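Local coordinates for esterase (Rhizomucor miehei CAU432, PDB 4WY8), which hydrolyses carboxylic esters as a carboxylesterase of the alpha/beta hydrolase fold, probably through a serine-histidine-aspartate charge relay, at residues L190-T195 / H291-L296; T195-E200 / P239-I244; D202-F207 / A260-E265; V255-A260 / A283-G288. All coordinates share one frame; numbering follows the deposited sequence.

Interaction 1 of 4, residues L190-T195 / H291-L296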
loop_
_atom_site.group_PDB
_atom_site.type_symbol
_atom_site.label_atom_id
_atom_site.label_comp_id
_atom_site.label_asym_id
_atom_site.label_seq_id
_atom_site.Cartn_x
_atom_site.Cartn_y
_atom_site.Cartn_z
ATOM N N LEU A 190 0.296 7.786 -9.395
ATOM C CA LEU A 190 1.679 8.223 -9.614
ATOM C C LEU A 190 2.676 7.236 -9.000
ATOM O O LEU A 190 2.813 7.134 -7.782
ATOM C CB LEU A 190 1.915 9.625 -9.034
ATOM C CG LEU A 190 0.912 10.751 -9.319
ATOM C CD1 LEU A 190 1.406 12.060 -8.688
ATOM C CD2 LEU A 190 0.665 10.938 -10.805
ATOM N N ILE A 191 3.348 6.486 -9.860
ATOM C CA ILE A 191 4.304 5.486 -9.422
ATOM C C ILE A 191 5.708 6.039 -9.509
ATOM O O ILE A 191 6.195 6.326 -10.602
ATOM C CB ILE A 191 4.212 4.216 -10.267
ATOM C CG1 ILE A 191 2.772 3.699 -10.279
ATOM C CG2 ILE A 191 5.178 3.156 -9.748
ATOM C CD1 ILE A 191 2.551 2.553 -11.255
ATOM N N TYR A 192 6.351 6.133 -8.349
ATOM C CA TYR A 192 7.608 6.850 -8.134
ATOM C C TYR A 192 7.873 7.926 -9.183
ATOM O O TYR A 192 8.760 7.793 -10.024
ATOM C CB TYR A 192 8.800 5.856 -8.031
ATOM C CG TYR A 192 8.864 4.673 -9.013
ATOM C CD1 TYR A 192 8.778 4.864 -10.383
ATOM C CD2 TYR A 192 9.073 3.367 -8.550
ATOM C CE1 TYR A 192 8.864 3.791 -11.281
ATOM C CE2 TYR A 192 9.154 2.275 -9.437
ATOM C CZ TYR A 192 9.058 2.493 -10.800
ATOM O OH TYR A 192 9.155 1.419 -11.690
ATOM N N PRO A 193 7.079 9.012 -9.134
ATOM C CA PRO A 193 7.152 10.071 -10.159
ATOM C C PRO A 193 8.371 10.984 -10.067
ATOM O O PRO A 193 8.947 11.113 -8.984
ATOM C CB PRO A 193 5.858 10.886 -9.915
ATOM C CG PRO A 193 5.588 10.712 -8.459
ATOM C CD PRO A 193 6.021 9.279 -8.140
ATOM N N VAL A 194 8.757 11.577 -11.201
ATOM C CA VAL A 194 9.640 12.730 -11.217
ATOM C C VAL A 194 8.780 13.967 -10.970
ATOM O O VAL A 194 7.787 14.173 -11.671
ATOM C CB VAL A 194 10.379 12.890 -12.577
ATOM C CG1 VAL A 194 11.436 14.002 -12.488
ATOM C CG2 VAL A 194 10.989 11.582 -13.015
ATOM N N THR A 195 9.111 14.759 -9.952
ATOM C CA THR A 195 8.328 15.958 -9.653
ATOM C C THR A 195 9.183 17.213 -9.497
ATOM O O THR A 195 8.639 18.298 -9.299
ATOM C CB THR A 195 7.511 15.829 -8.359
ATOM O OG1 THR A 195 8.401 15.774 -7.236
ATOM C CG2 THR A 195 6.615 14.611 -8.386
ATOM N N HIS A 291 13.781 1.873 -7.803
ATOM C CA HIS A 291 13.171 2.398 -8.996
ATOM C C HIS A 291 13.355 1.436 -10.177
ATOM O O HIS A 291 14.411 0.824 -10.325
ATOM C CB HIS A 291 13.786 3.766 -9.302
ATOM C CG HIS A 291 13.012 4.584 -10.285
ATOM N ND1 HIS A 291 12.239 5.667 -9.906
ATOM C CD2 HIS A 291 12.936 4.528 -11.637
ATOM C CE1 HIS A 291 11.698 6.216 -10.978
ATOM N NE2 HIS A 291 12.103 5.543 -12.044
ATOM N N GLY A 292 12.335 1.335 -11.025
ATOM C CA GLY A 292 12.451 0.651 -12.303
ATOM C C GLY A 292 11.866 -0.751 -12.397
ATOM O O GLY A 292 12.057 -1.452 -13.406
ATOM N N ILE A 293 11.089 -1.151 -11.401
ATOM C CA ILE A 293 10.563 -2.499 -11.435
ATOM C C ILE A 293 9.446 -2.662 -12.470
ATOM O O ILE A 293 9.095 -3.787 -12.821
ATOM C CB ILE A 293 10.098 -2.950 -10.045
ATOM C CG1 ILE A 293 9.053 -2.015 -9.449
ATOM C CG2 ILE A 293 11.309 -2.994 -9.106
ATOM C CD1 ILE A 293 8.675 -2.440 -8.026
ATOM N N PHE A 294 8.904 -1.558 -12.982
ATOM C CA PHE A 294 7.789 -1.657 -13.932
ATOM C C PHE A 294 8.151 -1.458 -15.411
ATOM O O PHE A 294 7.250 -1.424 -16.273
ATOM C CB PHE A 294 6.685 -0.669 -13.539
ATOM C CG PHE A 294 6.025 -1.014 -12.242
ATOM C CD1 PHE A 294 5.251 -2.162 -12.137
ATOM C CD2 PHE A 294 6.191 -0.210 -11.122
ATOM C CE1 PHE A 294 4.644 -2.501 -10.931
ATOM C CE2 PHE A 294 5.589 -0.537 -9.909
ATOM C CZ PHE A 294 4.812 -1.680 -9.816
ATOM N N ASN A 295 9.444 -1.362 -15.719
ATOM C CA ASN A 295 9.888 -1.256 -17.119
ATOM C C ASN A 295 10.818 -2.383 -17.563
ATOM O O ASN A 295 11.725 -2.167 -18.376
ATOM C CB ASN A 295 10.597 0.083 -17.347
ATOM C CG ASN A 295 11.813 0.269 -16.437
ATOM O OD1 ASN A 295 11.713 0.871 -15.366
ATOM N ND2 ASN A 295 12.976 -0.202 -16.887
ATOM N N LEU A 296 10.588 -3.581 -17.037
ATOM C CA LEU A 296 11.457 -4.719 -17.318
ATOM C C LEU A 296 10.671 -5.868 -17.962
ATOM O O LEU A 296 9.426 -5.829 -18.054
ATOM C CB LEU A 296 12.139 -5.185 -16.033
ATOM C CG LEU A 296 12.893 -4.068 -15.281
ATOM C CD1 LEU A 296 13.438 -4.566 -13.956
ATOM C CD2 LEU A 296 14.027 -3.443 -16.120
#
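Tyr192 lies between His291 and Ile191, with one partner on each face of its ring. The imidazole of His291 stacks face to face on one side. The Tyr192 and His291 ring centroids are 4.0 Å apart and the planes are tilted by 30°. The overlap is displaced toward the rims, and the nearest pair is Tyr192 CD1 and His291 CE1 at 3.3 Å. On the opposite face, CG2 of Ile191 sits over the centre of the phenol ring. The same methyl also touches CE2 of Phe294 at 3.7 Å, so one methyl touches both aromatic side chains.

The tyrosine CG stands between its own backbone N and carbonyl carbon (chi1 42°). This points the phenol at the turn that follows His291. That turn is type I, from Gly292 to Asn295. Tyr192 OH reaches its backbone and accepts a hydrogen bond from Phe294 N at 3.3 Å, with an N-H...O angle of 155°. The same hydroxyl meets the Phe294 ring at its edge, 3.4 Å from CD2.

His291 has the geometry of the histidine of a catalytic triad. Its NE2 is hydrogen-bonded to Ser164 OG and its ND1 to Asp261 OD2. The Tyr192 stack is consistent with a second-shell role, holding the plane of the imidazole between those two partners.

The whole contact is buried. Strand 188-191 ends at Ile191, between strands 159-163 and 253-258 of the central sheet. Helix 301-322 packs on Ile191, Ile293 and Phe294, and helix 9-17 touches Ile293.

Interaction 2 of 4, residues T195-E200 / P239-I244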
loop_
_atom_site.group_PDB
_atom_site.type_symbol
_atom_site.label_atom_id
_atom_site.label_comp_id
_atom_site.label_asym_id
_atom_site.label_seq_id
_atom_site.Cartn_x
_atom_site.Cartn_y
_atom_site.Cartn_z
ATOM N N THR A 195 9.111 14.759 -9.952
ATOM C CA THR A 195 8.328 15.958 -9.653
ATOM C C THR A 195 9.183 17.213 -9.497
ATOM O O THR A 195 8.639 18.298 -9.299
ATOM C CB THR A 195 7.511 15.829 -8.359
ATOM O OG1 THR A 195 8.401 15.774 -7.236
ATOM C CG2 THR A 195 6.615 14.611 -8.386
ATOM N N ASP A 196 10.506 17.074 -9.529
ATOM C CA ASP A 196 11.366 18.233 -9.330
ATOM C C ASP A 196 12.717 18.026 -10.008
ATOM O O ASP A 196 12.979 16.965 -10.603
ATOM C CB ASP A 196 11.538 18.534 -7.826
ATOM C CG ASP A 196 11.810 20.026 -7.546
ATOM O OD1 ASP A 196 11.575 20.858 -8.455
ATOM O OD2 ASP A 196 12.181 20.383 -6.400
ATOM N N ASP A 197 13.548 19.069 -9.974
ATOM C CA ASP A 197 14.868 19.008 -10.579
ATOM C C ASP A 197 15.946 19.329 -9.549
ATOM O O ASP A 197 17.017 19.824 -9.889
ATOM C CB ASP A 197 14.964 19.958 -11.778
ATOM C CG ASP A 197 15.006 21.444 -11.365
ATOM O OD1 ASP A 197 14.484 21.804 -10.283
ATOM O OD2 ASP A 197 15.581 22.249 -12.128
ATOM N N ASN A 198 15.658 19.131 -8.276
ATOM C CA ASN A 198 16.737 19.274 -7.321
ATOM C C ASN A 198 17.464 17.936 -7.189
ATOM O O ASN A 198 16.910 16.958 -6.657
ATOM C CB ASN A 198 16.228 19.760 -5.971
ATOM C CG ASN A 198 17.350 19.931 -4.965
ATOM O OD1 ASN A 198 18.523 19.686 -5.274
ATOM N ND2 ASN A 198 16.998 20.332 -3.750
ATOM N N PHE A 199 18.706 17.902 -7.672
ATOM C CA PHE A 199 19.471 16.660 -7.701
ATOM C C PHE A 199 20.316 16.483 -6.458
ATOM O O PHE A 199 21.269 15.691 -6.453
ATOM C CB PHE A 199 20.366 16.597 -8.941
ATOM C CG PHE A 199 19.633 16.840 -10.217
ATOM C CD1 PHE A 199 18.584 16.008 -10.591
ATOM C CD2 PHE A 199 20.032 17.847 -11.080
ATOM C CE1 PHE A 199 17.903 16.211 -11.776
ATOM C CE2 PHE A 199 19.363 18.063 -12.276
ATOM C CZ PHE A 199 18.295 17.241 -12.630
ATOM N N GLU A 200 20.002 17.245 -5.419
ATOM C CA GLU A 200 20.699 17.088 -4.150
ATOM C C GLU A 200 19.757 16.935 -2.951
ATOM O O GLU A 200 20.101 17.345 -1.843
ATOM C CB GLU A 200 21.639 18.262 -3.934
ATOM C CG GLU A 200 22.707 18.384 -5.014
ATOM C CD GLU A 200 23.900 17.469 -4.749
ATOM O OE1 GLU A 200 23.909 16.796 -3.692
ATOM O OE2 GLU A 200 24.826 17.417 -5.597
ATOM N N PRO A 239 6.150 19.660 -11.175
ATOM C CA PRO A 239 4.922 20.007 -10.451
ATOM C C PRO A 239 5.136 20.242 -8.959
ATOM O O PRO A 239 4.244 20.793 -8.319
ATOM C CB PRO A 239 4.019 18.788 -10.683
ATOM C CG PRO A 239 4.971 17.656 -11.075
ATOM C CD PRO A 239 6.081 18.337 -11.822
ATOM N N LEU A 240 6.284 19.861 -8.408
ATOM C CA LEU A 240 6.565 20.141 -6.993
ATOM C C LEU A 240 6.749 21.630 -6.715
ATOM O O LEU A 240 6.571 22.091 -5.577
ATOM C CB LEU A 240 7.808 19.389 -6.540
ATOM C CG LEU A 240 8.194 19.469 -5.058
ATOM C CD1 LEU A 240 7.050 19.022 -4.124
ATOM C CD2 LEU A 240 9.466 18.671 -4.819
ATOM N N LYS A 241 7.099 22.384 -7.751
ATOM C CA LYS A 241 7.295 23.829 -7.611
ATOM C C LYS A 241 5.943 24.562 -7.609
ATOM O O LYS A 241 5.889 25.771 -7.391
ATOM C CB LYS A 241 8.168 24.373 -8.756
ATOM C CG LYS A 241 9.540 23.701 -8.944
ATOM C CD LYS A 241 10.344 24.453 -10.038
ATOM C CE LYS A 241 11.614 23.703 -10.460
ATOM N NZ LYS A 241 12.492 23.378 -9.300
ATOM N N ALA A 242 4.854 23.839 -7.873
ATOM C CA ALA A 242 3.533 24.467 -7.892
ATOM C C ALA A 242 3.141 24.966 -6.506
ATOM O O ALA A 242 3.558 24.412 -5.488
ATOM C CB ALA A 242 2.478 23.491 -8.412
ATOM N N SER A 243 2.333 26.016 -6.472
ATOM C CA SER A 243 1.784 26.484 -5.203
ATOM C C SER A 243 0.619 25.589 -4.794
ATOM O O SER A 243 0.047 24.878 -5.632
ATOM C CB SER A 243 1.298 27.917 -5.332
ATOM O OG SER A 243 0.145 27.920 -6.155
ATOM N N ILE A 244 0.251 25.658 -3.523
ATOM C CA ILE A 244 -0.870 24.898 -2.998
ATOM C C ILE A 244 -2.153 25.217 -3.773
ATOM O O ILE A 244 -2.917 24.310 -4.139
ATOM C CB ILE A 244 -1.064 25.202 -1.501
ATOM C CG1 ILE A 244 0.235 24.924 -0.744
ATOM C CG2 ILE A 244 -2.204 24.391 -0.924
ATOM C CD1 ILE A 244 0.790 23.513 -1.008
#
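Lys241 brings its ammonium group to two successive aspartates, Asp196 and Asp197, at once. The three residues form a salt-bridge network between two loops of the alpha/beta hydrolase fold. One loop follows strand 188-191, and the other contains the short 3-10 segment 239-241. Lys241 NZ lies 2.8 Å from Asp196 OD1 and 2.7 Å from Asp197 OD1. Each oxygen is met on its syn side, but NZ stands out of the carboxylate plane, by 21° at Asp196 and by 34° at Asp197.

The lysine chain runs extended until its last torsion, where chi4 of -54° bends NZ in toward the acids. The two carboxylates are also linked to each other through the backbone. Asp196 OD1 accepts a weak bond from Asp197 N, which ties the acid pair together. The shared lysine would offset the repulsion between two adjacent negative charges.

Beside the ion pairs, carbon atoms also meet. CD2 of Leu240 packs across the Asp196 side chain, 3.7 Å from its CB. The ring of Pro239 lies by Thr195, with its CG 4.1 Å from Thr195 CB. Helix 264-276 lies against both loops: Tyr270 touches Thr195 and Pro239, and Glu266 OE2 accepts from the backbone N of Thr195 and of Asp196. The backbones are joined directly as well, where Leu240 N donates to Thr195 O at 3.0 Å.

Interaction 3 of 4, residues D202-F207 / A260-E265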
loop_
_atom_site.group_PDB
_atom_site.type_symbol
_atom_site.label_atom_id
_atom_site.label_comp_id
_atom_site.label_asym_id
_atom_site.label_seq_id
_atom_site.Cartn_x
_atom_site.Cartn_y
_atom_site.Cartn_z
ATOM N N ASP A 202 17.967 14.541 -0.106
ATOM C CA ASP A 202 18.610 13.484 0.676
ATOM C C ASP A 202 18.582 12.112 -0.004
ATOM O O ASP A 202 19.553 11.351 0.106
ATOM C CB ASP A 202 17.978 13.374 2.061
ATOM C CG ASP A 202 18.442 14.466 2.996
ATOM O OD1 ASP A 202 19.173 15.379 2.530
ATOM O OD2 ASP A 202 18.076 14.406 4.195
ATOM N N SER A 203 17.484 11.792 -0.696
ATOM C CA SER A 203 17.382 10.499 -1.356
ATOM C C SER A 203 18.311 10.488 -2.555
ATOM O O SER A 203 18.898 9.451 -2.878
ATOM C CB SER A 203 15.936 10.184 -1.779
ATOM O OG SER A 203 15.396 11.145 -2.668
ATOM N N TYR A 204 18.441 11.632 -3.227
ATOM C CA TYR A 204 19.405 11.763 -4.335
ATOM C C TYR A 204 20.842 11.510 -3.861
ATOM O O TYR A 204 21.629 10.866 -4.565
ATOM C CB TYR A 204 19.316 13.147 -4.994
ATOM C CG TYR A 204 18.577 13.180 -6.319
ATOM C CD1 TYR A 204 19.188 12.727 -7.486
ATOM C CD2 TYR A 204 17.259 13.669 -6.402
ATOM C CE1 TYR A 204 18.508 12.757 -8.712
ATOM C CE2 TYR A 204 16.586 13.709 -7.605
ATOM C CZ TYR A 204 17.213 13.254 -8.755
ATOM O OH TYR A 204 16.547 13.298 -9.952
ATOM N N LYS A 205 21.197 12.070 -2.703
ATOM C CA LYS A 205 22.511 11.830 -2.091
ATOM C C LYS A 205 22.719 10.376 -1.697
ATOM O O LYS A 205 23.765 9.777 -1.976
ATOM C CB LYS A 205 22.701 12.703 -0.848
ATOM C CG LYS A 205 22.742 14.178 -1.162
ATOM C CD LYS A 205 22.831 15.021 0.101
ATOM C CE LYS A 205 23.582 16.294 -0.202
ATOM N NZ LYS A 205 23.120 17.399 0.670
ATOM N N GLN A 206 21.724 9.811 -1.022
ATOM C CA GLN A 206 21.880 8.469 -0.487
ATOM C C GLN A 206 21.905 7.404 -1.581
ATOM O O GLN A 206 22.619 6.401 -1.466
ATOM C CB GLN A 206 20.767 8.159 0.516
ATOM C CG GLN A 206 21.010 6.845 1.211
ATOM C CD GLN A 206 20.014 6.566 2.306
ATOM O OE1 GLN A 206 19.157 7.395 2.606
ATOM N NE2 GLN A 206 20.130 5.398 2.925
ATOM N N PHE A 207 21.149 7.619 -2.655
ATOM C CA PHE A 207 21.026 6.579 -3.664
ATOM C C PHE A 207 21.601 7.009 -5.004
ATOM O O PHE A 207 21.261 6.448 -6.047
ATOM C CB PHE A 207 19.563 6.178 -3.807
ATOM C CG PHE A 207 18.918 5.816 -2.492
ATOM C CD1 PHE A 207 19.281 4.653 -1.829
ATOM C CD2 PHE A 207 17.963 6.646 -1.915
ATOM C CE1 PHE A 207 18.704 4.313 -0.610
ATOM C CE2 PHE A 207 17.361 6.319 -0.698
ATOM C CZ PHE A 207 17.743 5.150 -0.038
ATOM N N ALA A 260 14.378 2.830 -1.758
ATOM C CA ALA A 260 15.743 3.071 -2.252
ATOM C C ALA A 260 15.728 3.688 -3.645
ATOM O O ALA A 260 15.978 3.000 -4.623
ATOM C CB ALA A 260 16.549 1.787 -2.246
ATOM N N ASP A 261 15.424 4.983 -3.729
ATOM C CA ASP A 261 15.168 5.662 -5.008
ATOM C C ASP A 261 15.564 7.117 -4.853
ATOM O O ASP A 261 15.194 7.754 -3.852
ATOM C CB ASP A 261 13.680 5.537 -5.400
ATOM C CG ASP A 261 13.338 6.186 -6.768
ATOM O OD1 ASP A 261 14.235 6.712 -7.490
ATOM O OD2 ASP A 261 12.138 6.121 -7.151
ATOM N N VAL A 262 16.315 7.644 -5.823
ATOM C CA VAL A 262 16.709 9.053 -5.767
ATOM C C VAL A 262 15.485 9.972 -5.789
ATOM O O VAL A 262 15.519 11.063 -5.219
ATOM C CB VAL A 262 17.650 9.452 -6.936
ATOM C CG1 VAL A 262 18.989 8.760 -6.794
ATOM C CG2 VAL A 262 16.997 9.159 -8.299
ATOM N N LEU A 263 14.391 9.507 -6.388
ATOM C CA LEU A 263 13.178 10.324 -6.528
ATOM C C LEU A 263 12.254 10.228 -5.327
ATOM O O LEU A 263 11.144 10.772 -5.346
ATOM C CB LEU A 263 12.392 9.907 -7.789
ATOM C CG LEU A 263 13.136 10.001 -9.123
ATOM C CD1 LEU A 263 12.231 9.567 -10.247
ATOM C CD2 LEU A 263 13.633 11.450 -9.338
ATOM N N ARG A 264 12.667 9.490 -4.302
ATOM C CA ARG A 264 11.772 9.241 -3.174
ATOM C C ARG A 264 11.276 10.513 -2.507
ATOM O O ARG A 264 10.054 10.712 -2.314
ATOM C CB ARG A 264 12.459 8.383 -2.128
ATOM C CG ARG A 264 11.556 8.092 -0.933
ATOM C CD ARG A 264 12.291 7.315 0.137
ATOM N NE ARG A 264 13.161 8.172 0.926
ATOM C CZ ARG A 264 14.219 7.733 1.596
ATOM N NH1 ARG A 264 14.539 6.447 1.539
ATOM N NH2 ARG A 264 14.959 8.576 2.309
ATOM N N GLU A 265 12.223 11.384 -2.160
ATOM C CA GLU A 265 11.869 12.578 -1.383
ATOM C C GLU A 265 10.949 13.540 -2.127
ATOM O O GLU A 265 10.005 14.041 -1.530
ATOM C CB GLU A 265 13.138 13.277 -0.917
ATOM C CG GLU A 265 13.800 12.489 0.201
ATOM C CD GLU A 265 12.817 12.187 1.332
ATOM O OE1 GLU A 265 12.168 13.143 1.806
ATOM O OE2 GLU A 265 12.644 11.003 1.727
#
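The short helix 202-206 comes within a CA-CA distance of 4.1 Å, from Tyr204 to Val262, of the type I turn Asp261-Arg264 that leads into helix 264-276. Ser203 reaches into the start of that helix. Its OG donates to Val262 O at 2.6 Å and accepts from Glu265 N at 3.2 Å, the latter bond nearly straight at 168°. The hydroxyl approaches the Val262 carbonyl from above its plane.

Two aromatic rings lie beside this link. CB of Val262 sits over one face of Tyr204, 3.8 Å from the ring centroid, a CH-pi contact. Phe207 presents a face to the backbone of the other segment, with Ala260 CA 3.7 Å from its centroid in a second such contact. The opposite face of Phe207 carries CG of Gln206. NH1 of Arg264 comes to the edge of the Phe207 ring, 3.6 Å from Phe207 CE2, with the guanidinium almost perpendicular to the ring. This is no cation-pi stack, and NH1 instead bonds to Glu259 O. NE of Arg264 pairs with Glu265 OE2 in the guanidinium plane.

Asp261 OD1 accepts from Leu263 N at 3.0 Å, a capping bond, while OD2 serves His291. One oxygen is thus tied to the turn and the other faces the histidine. This chemistry is consistent with Asp261 as the acid of the triad, its carboxylate fixed by the turn on which helix 202-206 packs.

Interaction 4 of 4, residues V255-A260 / A283-G288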
loop_
_atom_site.group_PDB
_atom_site.type_symbol
_atom_site.label_atom_id
_atom_site.label_comp_id
_atom_site.label_asym_id
_atom_site.label_seq_id
_atom_site.Cartn_x
_atom_site.Cartn_y
_atom_site.Cartn_z
ATOM N N VAL A 255 -0.151 7.948 -4.717
ATOM C CA VAL A 255 1.254 8.245 -4.954
ATOM C C VAL A 255 2.079 7.153 -4.292
ATOM O O VAL A 255 2.006 6.950 -3.065
ATOM C CB VAL A 255 1.645 9.634 -4.399
ATOM C CG1 VAL A 255 3.116 9.989 -4.751
ATOM C CG2 VAL A 255 0.715 10.686 -4.961
ATOM N N ILE A 256 2.818 6.415 -5.113
ATOM C CA ILE A 256 3.613 5.290 -4.621
ATOM C C ILE A 256 5.092 5.589 -4.775
ATOM O O ILE A 256 5.550 5.911 -5.878
ATOM C CB ILE A 256 3.249 3.982 -5.365
ATOM C CG1 ILE A 256 1.816 3.576 -5.035
ATOM C CG2 ILE A 256 4.165 2.836 -4.946
ATOM C CD1 ILE A 256 1.246 2.624 -6.048
ATOM N N THR A 257 5.845 5.492 -3.684
ATOM C CA THR A 257 7.288 5.756 -3.765
ATOM C C THR A 257 8.096 4.524 -3.347
ATOM O O THR A 257 7.587 3.624 -2.629
ATOM C CB THR A 257 7.725 6.956 -2.867
ATOM O OG1 THR A 257 7.340 6.720 -1.503
ATOM C CG2 THR A 257 7.106 8.271 -3.367
ATOM N N ALA A 258 9.346 4.477 -3.816
ATOM C CA ALA A 258 10.262 3.402 -3.466
ATOM C C ALA A 258 11.229 3.876 -2.398
ATOM O O ALA A 258 11.738 5.004 -2.463
ATOM C CB ALA A 258 11.031 2.913 -4.715
ATOM N N GLU A 259 11.509 3.008 -1.432
ATOM C CA GLU A 259 12.430 3.362 -0.359
ATOM C C GLU A 259 13.839 3.671 -0.882
ATOM O O GLU A 259 14.439 4.662 -0.481
ATOM C CB GLU A 259 12.503 2.254 0.680
ATOM C CG GLU A 259 13.429 2.592 1.840
ATOM C CD GLU A 259 13.625 1.416 2.778
ATOM O OE1 GLU A 259 13.528 0.264 2.295
ATOM O OE2 GLU A 259 13.907 1.643 3.981
ATOM N N ALA A 260 14.378 2.830 -1.758
ATOM C CA ALA A 260 15.743 3.071 -2.252
ATOM C C ALA A 260 15.728 3.688 -3.645
ATOM O O ALA A 260 15.978 3.000 -4.623
ATOM C CB ALA A 260 16.549 1.787 -2.246
ATOM N N ALA A 283 -0.794 8.126 -0.074
ATOM C CA ALA A 283 0.658 8.135 -0.349
ATOM C C ALA A 283 1.329 7.034 0.445
ATOM O O ALA A 283 1.173 6.939 1.663
ATOM C CB ALA A 283 1.287 9.497 -0.013
ATOM N N VAL A 284 2.037 6.165 -0.255
ATOM C CA VAL A 284 2.628 4.998 0.390
ATOM C C VAL A 284 4.041 4.783 -0.103
ATOM O O VAL A 284 4.316 4.895 -1.292
ATOM C CB VAL A 284 1.778 3.732 0.126
ATOM C CG1 VAL A 284 0.392 3.926 0.663
ATOM C CG2 VAL A 284 1.653 3.490 -1.351
ATOM N N ARG A 285 4.945 4.489 0.818
ATOM C CA ARG A 285 6.319 4.134 0.474
ATOM C C ARG A 285 6.487 2.623 0.610
ATOM O O ARG A 285 6.167 2.071 1.660
ATOM C CB ARG A 285 7.303 4.861 1.393
ATOM C CG ARG A 285 8.756 4.436 1.190
ATOM C CD ARG A 285 9.609 4.828 2.382
ATOM N NE ARG A 285 9.696 6.280 2.546
ATOM C CZ ARG A 285 10.572 6.883 3.345
ATOM N NH1 ARG A 285 11.425 6.150 4.048
ATOM N NH2 ARG A 285 10.592 8.211 3.447
ATOM N N TYR A 286 6.925 1.942 -0.447
ATOM C CA TYR A 286 7.192 0.510 -0.334
ATOM C C TYR A 286 8.625 0.276 0.087
ATOM O O TYR A 286 9.554 0.838 -0.512
ATOM C CB TYR A 286 6.900 -0.207 -1.648
ATOM C CG TYR A 286 5.453 -0.655 -1.764
ATOM C CD1 TYR A 286 4.433 0.260 -2.035
ATOM C CD2 TYR A 286 5.110 -1.996 -1.623
ATOM C CE1 TYR A 286 3.096 -0.151 -2.130
ATOM C CE2 TYR A 286 3.787 -2.416 -1.735
ATOM C CZ TYR A 286 2.792 -1.487 -1.991
ATOM O OH TYR A 286 1.493 -1.911 -2.106
ATOM N N LEU A 287 8.814 -0.558 1.105
ATOM C CA LEU A 287 10.159 -0.801 1.606
ATOM C C LEU A 287 10.876 -1.892 0.821
ATOM O O LEU A 287 10.241 -2.795 0.248
ATOM C CB LEU A 287 10.133 -1.162 3.083
ATOM C CG LEU A 287 10.331 0.035 4.026
ATOM C CD1 LEU A 287 9.108 0.965 4.069
ATOM C CD2 LEU A 287 10.684 -0.454 5.414
ATOM N N GLY A 288 12.200 -1.750 0.750
ATOM C CA GLY A 288 13.072 -2.730 0.135
ATOM C C GLY A 288 13.080 -2.789 -1.382
ATOM O O GLY A 288 13.614 -3.743 -1.952
HETATM O O HOH W 1 11.718 3.633 4.959
#
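Val255 O accepts from Val284 N at 2.9 Å, one of the bonds of a parallel ladder. The bonds then alternate in direction. Thr257 N donates to Val284 O, Thr257 O accepts from Tyr286 N at 2.8 Å, and Glu259 N donates to Tyr286 O at 3.1 Å.

Past the ladder, the side chain of Glu259 takes over from the backbone. Its CG is anti to the backbone N (chi1 -179°) and the chain stays extended. This carries OE1 to Gly288 N at 2.9 Å, met nearly along the C-O axis. OE2 forms a salt bridge with Arg272 of the second subunit and accepts from a water at 3.1 Å. That water accepts in turn from Arg285 NH1 at 2.7 Å, bridging the carboxylate and the guanidinium, whose charged atoms are not in contact.

Arg285 NE pairs with Glu268 OE2, the same oxygen that bonds to Thr257 OG1. The threonine hydroxyl also packs against Arg285 CB at 3.4 Å. On the other face of the sheet, Ile256 CG1 touches Val284 CG2 at 3.7 Å, and Tyr286 OH is hydrogen-bonded to His309.

The strands belong to the beta-alpha-beta unit 253-258, 264-276, 281-286. Helix 264-276 supplies Glu268 on the Thr257 and Arg285 face, and helix 301-322 lies on the Ile256 and Tyr286 face. Strand 281-286 ends the sheet within the chain, and an antiparallel strand of the second subunit continues it.

In the fold
Interactions 1 and 4 share the central sheet. Strands 188-191 and 253-258 are neighbours there, with 281-286 next, and the two centres lie about 10 Å apart. Interactions 3 and 4 share Ala260, where the chain passes from strand 253-258 toward helix 264-276; their centres are about 11 Å apart. Interaction 2 lies about 17 Å from interaction 1 between centres and shares Thr195 with it. Along the chain, interaction 1 encloses the other three, and the segments of interaction 3 alternate with those of both 2 and 4. His291 of interaction 1 meets Asp261 of interaction 3, consistent with a triad assembled from loops at the C-terminal ends of the sheet strands, while interaction 4 reaches the subunit interface.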